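PDB 6EDI: glucokinase, which probably phosphorylates D-glucose, with ATP as the phosphate donor. Local coordinates for residues G197-A209 with S217-I229. Numbering follows the deposited sequence.
Sequences GSTIGRGRCMVVA and SLIHYVGVSDSYI
Arg202 lays its aliphatic part over one face of the Tyr221 ring: CB sits 4.1 Å from the ring centroid and 12° off the normal, a CH-pi contact. A bend at chi2 (-123°) carries the chain on across the ring, bringing CD over its hydroxyl end and leaving the guanidinium nearly parallel to the ring plane. The guanidinium then meets Asp226 through charge alone, since OD1 stands 3.0 Å from NE but over the guanidinium face, where no N-H points at it. Asp226 OD1 also accepts a 2.6 Å bond from Tyr221 OH, arriving on its anti side.

Arg204, in contrast, reaches across to the neighbouring strand with its chain extended from CG to NE. Arg204 NE donates to His220 ND1 (2.9 Å), an almost straight bond at 175° lying near both the ring and guanidinium planes; ND1 is therefore an acceptor here. Leu218 CD2 lies over one guanidinium face. The other nitrogens are engaged elsewhere, NH1 by Phe341 O and NH2 by Ala232 O of the second subunit.

Ile219 packs its CB against Cys205 CB at 4.0 Å, while its CD1 approaches Ile200 CD1. The backbones of Cys205 and Ile219 form an antiparallel hydrogen-bonded pair, and Val207 with Ser217 forms the next, joining strands 205-210 and 214-222 of the hairpin within the mixed sheet. Beyond the ladder, Tyr228 OH donates to Gly201 O over 2.6 Å, from above the carbonyl plane, tying the preceding loop to the next strand.

Apolar packing and a regular ladder thus hold the hairpin, whereas its flank is polar. There Asp226 probably stabilises the charge of Arg202, and the neutral-acceptor role of ND1 suggests that His220 is not doubly protonated beside Arg204, at a point where the two subunits meet.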
loop_
_atom_site.group_PDB
_atom_site.type_symbol
_atom_site.label_atom_id
_atom_site.label_comp_id
_atom_site.label_asym_id
_atom_site.label_seq_id
_atom_site.Cartn_x
_atom_site.Cartn_y
_atom_site.Cartn_z
ATOM N N GLY A 197 7.237 4.662 -20.852
ATOM C CA GLY A 197 8.507 3.963 -20.715
ATOM C C GLY A 197 9.678 4.915 -20.579
ATOM O O GLY A 197 10.788 4.491 -20.315
ATOM N N SER A 198 9.424 6.212 -20.753
ATOM C CA SER A 198 10.488 7.214 -20.652
ATOM C C SER A 198 10.698 7.607 -19.207
ATOM O O SER A 198 11.736 8.144 -18.844
ATOM C CB SER A 198 10.129 8.441 -21.476
ATOM O OG SER A 198 9.950 8.069 -22.827
ATOM N N THR A 199 9.688 7.330 -18.389
ATOM C CA THR A 199 9.669 7.747 -16.993
ATOM C C THR A 199 8.594 6.899 -16.342
ATOM O O THR A 199 7.750 6.342 -17.054
ATOM C CB THR A 199 9.288 9.236 -16.885
ATOM O OG1 THR A 199 9.111 9.599 -15.508
ATOM C CG2 THR A 199 8.009 9.508 -17.658
ATOM N N ILE A 200 8.619 6.748 -15.017
ATOM C CA ILE A 200 7.458 6.145 -14.350
ATOM C C ILE A 200 6.364 7.197 -14.272
ATOM O O ILE A 200 5.178 6.881 -14.193
ATOM C CB ILE A 200 7.756 5.623 -12.929
ATOM C CG1 ILE A 200 8.345 6.725 -12.043
ATOM C CG2 ILE A 200 8.691 4.414 -12.980
ATOM C CD1 ILE A 200 8.290 6.378 -10.552
ATOM N N GLY A 201 6.771 8.461 -14.307
ATOM C CA GLY A 201 5.814 9.558 -14.284
ATOM C C GLY A 201 5.305 9.890 -12.894
ATOM O O GLY A 201 5.725 9.280 -11.910
ATOM N N ARG A 202 4.411 10.876 -12.813
ATOM C CA ARG A 202 3.841 11.306 -11.534
ATOM C C ARG A 202 2.589 10.512 -11.160
ATOM O O ARG A 202 1.451 10.976 -11.337
ATOM C CB ARG A 202 3.514 12.799 -11.560
ATOM C CG ARG A 202 4.716 13.664 -11.866
ATOM C CD ARG A 202 4.954 14.684 -10.775
ATOM N NE ARG A 202 6.232 15.362 -10.961
ATOM C CZ ARG A 202 6.359 16.635 -11.302
ATOM N NH1 ARG A 202 5.280 17.391 -11.467
ATOM N NH2 ARG A 202 7.568 17.157 -11.456
ATOM N N GLY A 203 2.816 9.314 -10.635
ATOM C CA GLY A 203 1.747 8.444 -10.186
ATOM C C GLY A 203 2.343 7.227 -9.516
ATOM O O GLY A 203 3.573 7.094 -9.421
ATOM N N ARG A 204 1.493 6.332 -9.037
ATOM C CA ARG A 204 2.011 5.155 -8.365
ATOM C C ARG A 204 2.648 4.210 -9.351
ATOM O O ARG A 204 2.177 4.041 -10.482
ATOM C CB ARG A 204 0.916 4.401 -7.612
ATOM C CG ARG A 204 0.529 5.018 -6.280
ATOM C CD ARG A 204 -0.687 4.313 -5.702
ATOM N NE ARG A 204 -1.039 4.845 -4.390
ATOM C CZ ARG A 204 -2.130 4.487 -3.733
ATOM N NH1 ARG A 204 -2.939 3.592 -4.281
ATOM N NH2 ARG A 204 -2.396 4.998 -2.537
ATOM N N CYS A 205 3.713 3.571 -8.891
ATOM C CA CYS A 205 4.345 2.491 -9.622
ATOM C C CYS A 205 4.326 1.233 -8.743
ATOM O O CYS A 205 4.920 1.203 -7.660
ATOM C CB CYS A 205 5.776 2.888 -9.981
ATOM S SG CYS A 205 6.676 1.587 -10.801
ATOM N N MET A 206 3.633 0.200 -9.200
ATOM C CA MET A 206 3.615 -1.081 -8.499
ATOM C C MET A 206 4.746 -1.955 -9.026
ATOM O O MET A 206 4.857 -2.183 -10.235
ATOM C CB MET A 206 2.252 -1.769 -8.670
ATOM C CG MET A 206 2.176 -3.140 -8.027
ATOM S SD MET A 206 2.276 -3.044 -6.237
ATOM C CE MET A 206 2.973 -4.659 -5.903
ATOM N N VAL A 207 5.596 -2.424 -8.119
ATOM C CA VAL A 207 6.787 -3.186 -8.516
ATOM C C VAL A 207 6.676 -4.629 -8.050
ATOM O O VAL A 207 6.444 -4.884 -6.864
ATOM C CB VAL A 207 8.046 -2.581 -7.923
ATOM C CG1 VAL A 207 9.271 -3.326 -8.406
ATOM C CG2 VAL A 207 8.134 -1.081 -8.273
ATOM N N VAL A 208 6.826 -5.563 -8.987
ATOM C CA VAL A 208 6.845 -6.994 -8.673
ATOM C C VAL A 208 8.120 -7.606 -9.261
ATOM O O VAL A 208 8.526 -7.207 -10.343
ATOM C CB VAL A 208 5.591 -7.685 -9.242
ATOM C CG1 VAL A 208 5.687 -9.186 -9.096
ATOM C CG2 VAL A 208 4.365 -7.183 -8.520
ATOM N N ALA A 209 8.755 -8.542 -8.550
ATOM C CA ALA A 209 10.026 -9.139 -9.005
ATOM C C ALA A 209 10.053 -10.636 -8.758
ATOM O O ALA A 209 10.324 -11.090 -7.640
ATOM C CB ALA A 209 11.201 -8.487 -8.323
ATOM N N SER A 217 6.635 -4.187 -3.967
ATOM C CA SER A 217 6.752 -2.904 -3.284
ATOM C C SER A 217 6.015 -1.858 -4.103
ATOM O O SER A 217 5.701 -2.065 -5.285
ATOM C CB SER A 217 8.224 -2.501 -3.082
ATOM O OG SER A 217 8.937 -2.514 -4.308
ATOM N N LEU A 218 5.706 -0.731 -3.484
ATOM C CA LEU A 218 4.946 0.282 -4.195
ATOM C C LEU A 218 5.642 1.615 -4.069
ATOM O O LEU A 218 5.954 2.058 -2.949
ATOM C CB LEU A 218 3.523 0.373 -3.640
ATOM C CG LEU A 218 2.645 1.489 -4.210
ATOM C CD1 LEU A 218 1.995 1.071 -5.531
ATOM C CD2 LEU A 218 1.627 1.974 -3.190
ATOM N N ILE A 219 5.896 2.248 -5.212
ATOM C CA ILE A 219 6.369 3.618 -5.204
ATOM C C ILE A 219 5.105 4.470 -5.209
ATOM O O ILE A 219 4.351 4.494 -6.189
ATOM C CB ILE A 219 7.226 3.973 -6.420
ATOM C CG1 ILE A 219 8.316 2.923 -6.666
ATOM C CG2 ILE A 219 7.856 5.372 -6.230
ATOM C CD1 ILE A 219 9.174 3.208 -7.868
ATOM N N HIS A 220 4.846 5.135 -4.092
ATOM C CA HIS A 220 3.646 5.980 -3.992
ATOM C C HIS A 220 4.024 7.419 -4.296
ATOM O O HIS A 220 4.979 7.937 -3.719
ATOM C CB HIS A 220 3.041 5.868 -2.596
ATOM C CG HIS A 220 1.906 6.824 -2.349
ATOM N ND1 HIS A 220 0.699 6.724 -3.000
ATOM C CD2 HIS A 220 1.802 7.884 -1.515
ATOM C CE1 HIS A 220 -0.107 7.689 -2.584
ATOM N NE2 HIS A 220 0.535 8.400 -1.680
ATOM N N TYR A 221 3.309 8.052 -5.226
ATOM C CA TYR A 221 3.561 9.452 -5.542
ATOM C C TYR A 221 2.711 10.333 -4.648
ATOM O O TYR A 221 1.528 10.065 -4.459
ATOM C CB TYR A 221 3.269 9.782 -7.011
ATOM C CG TYR A 221 3.378 11.266 -7.275
ATOM C CD1 TYR A 221 4.607 11.903 -7.279
ATOM C CD2 TYR A 221 2.244 12.036 -7.491
ATOM C CE1 TYR A 221 4.711 13.258 -7.499
ATOM C CE2 TYR A 221 2.340 13.396 -7.710
ATOM C CZ TYR A 221 3.574 13.998 -7.716
ATOM O OH TYR A 221 3.679 15.345 -7.937
ATOM N N VAL A 222 3.335 11.375 -4.107
ATOM C CA VAL A 222 2.712 12.274 -3.137
ATOM C C VAL A 222 2.574 13.684 -3.722
ATOM O O VAL A 222 3.548 14.443 -3.789
ATOM C CB VAL A 222 3.544 12.360 -1.831
ATOM C CG1 VAL A 222 2.875 13.312 -0.863
ATOM C CG2 VAL A 222 3.738 10.980 -1.185
ATOM N N GLY A 223 1.364 14.052 -4.132
ATOM C CA GLY A 223 1.166 15.317 -4.824
ATOM C C GLY A 223 1.500 16.567 -4.018
ATOM O O GLY A 223 2.005 17.556 -4.574
ATOM N N VAL A 224 1.232 16.516 -2.713
ATOM C CA VAL A 224 1.417 17.668 -1.824
ATOM C C VAL A 224 2.849 18.163 -1.853
ATOM O O VAL A 224 3.100 19.362 -1.954
ATOM C CB VAL A 224 1.065 17.324 -0.363
ATOM C CG1 VAL A 224 1.066 18.582 0.487
ATOM C CG2 VAL A 224 -0.285 16.646 -0.278
ATOM N N SER A 225 3.784 17.217 -1.790
ATOM C CA SER A 225 5.205 17.515 -1.696
ATOM C C SER A 225 5.944 17.241 -2.995
ATOM O O SER A 225 7.166 17.413 -3.063
ATOM C CB SER A 225 5.842 16.692 -0.570
ATOM O OG SER A 225 5.725 15.290 -0.805
ATOM N N ASP A 226 5.203 16.806 -4.010
ATOM C CA ASP A 226 5.771 16.411 -5.302
ATOM C C ASP A 226 6.948 15.463 -5.095
ATOM O O ASP A 226 8.060 15.695 -5.587
ATOM C CB ASP A 226 6.182 17.639 -6.122
ATOM C CG ASP A 226 6.625 17.280 -7.521
ATOM O OD1 ASP A 226 6.088 16.299 -8.075
ATOM O OD2 ASP A 226 7.518 17.966 -8.061
ATOM N N SER A 227 6.710 14.410 -4.324
ATOM C CA SER A 227 7.782 13.485 -3.984
ATOM C C SER A 227 7.207 12.087 -3.963
ATOM O O SER A 227 5.983 11.906 -4.039
ATOM C CB SER A 227 8.369 13.819 -2.615
ATOM O OG SER A 227 7.341 13.804 -1.651
ATOM N N TYR A 228 8.083 11.099 -3.859
ATOM C CA TYR A 228 7.638 9.713 -3.816
ATOM C C TYR A 228 8.079 9.043 -2.518
ATOM O O TYR A 228 9.102 9.411 -1.932
ATOM C CB TYR A 228 8.273 8.928 -4.969
ATOM C CG TYR A 228 7.983 9.413 -6.375
ATOM C CD1 TYR A 228 8.653 10.513 -6.919
ATOM C CD2 TYR A 228 7.102 8.725 -7.183
ATOM C CE1 TYR A 228 8.398 10.931 -8.231
ATOM C CE2 TYR A 228 6.850 9.125 -8.492
ATOM C CZ TYR A 228 7.499 10.216 -9.007
ATOM O OH TYR A 228 7.217 10.592 -10.305
ATOM N N ILE A 229 7.336 8.028 -2.082
ATOM C CA ILE A 229 7.791 7.216 -0.966
ATOM C C ILE A 229 7.525 5.774 -1.343
ATOM O O ILE A 229 6.515 5.467 -1.965
ATOM C CB ILE A 229 7.095 7.596 0.375
ATOM C CG1 ILE A 229 7.623 6.737 1.529
ATOM C CG2 ILE A 229 5.554 7.525 0.258
ATOM C CD1 ILE A 229 7.309 7.308 2.911
#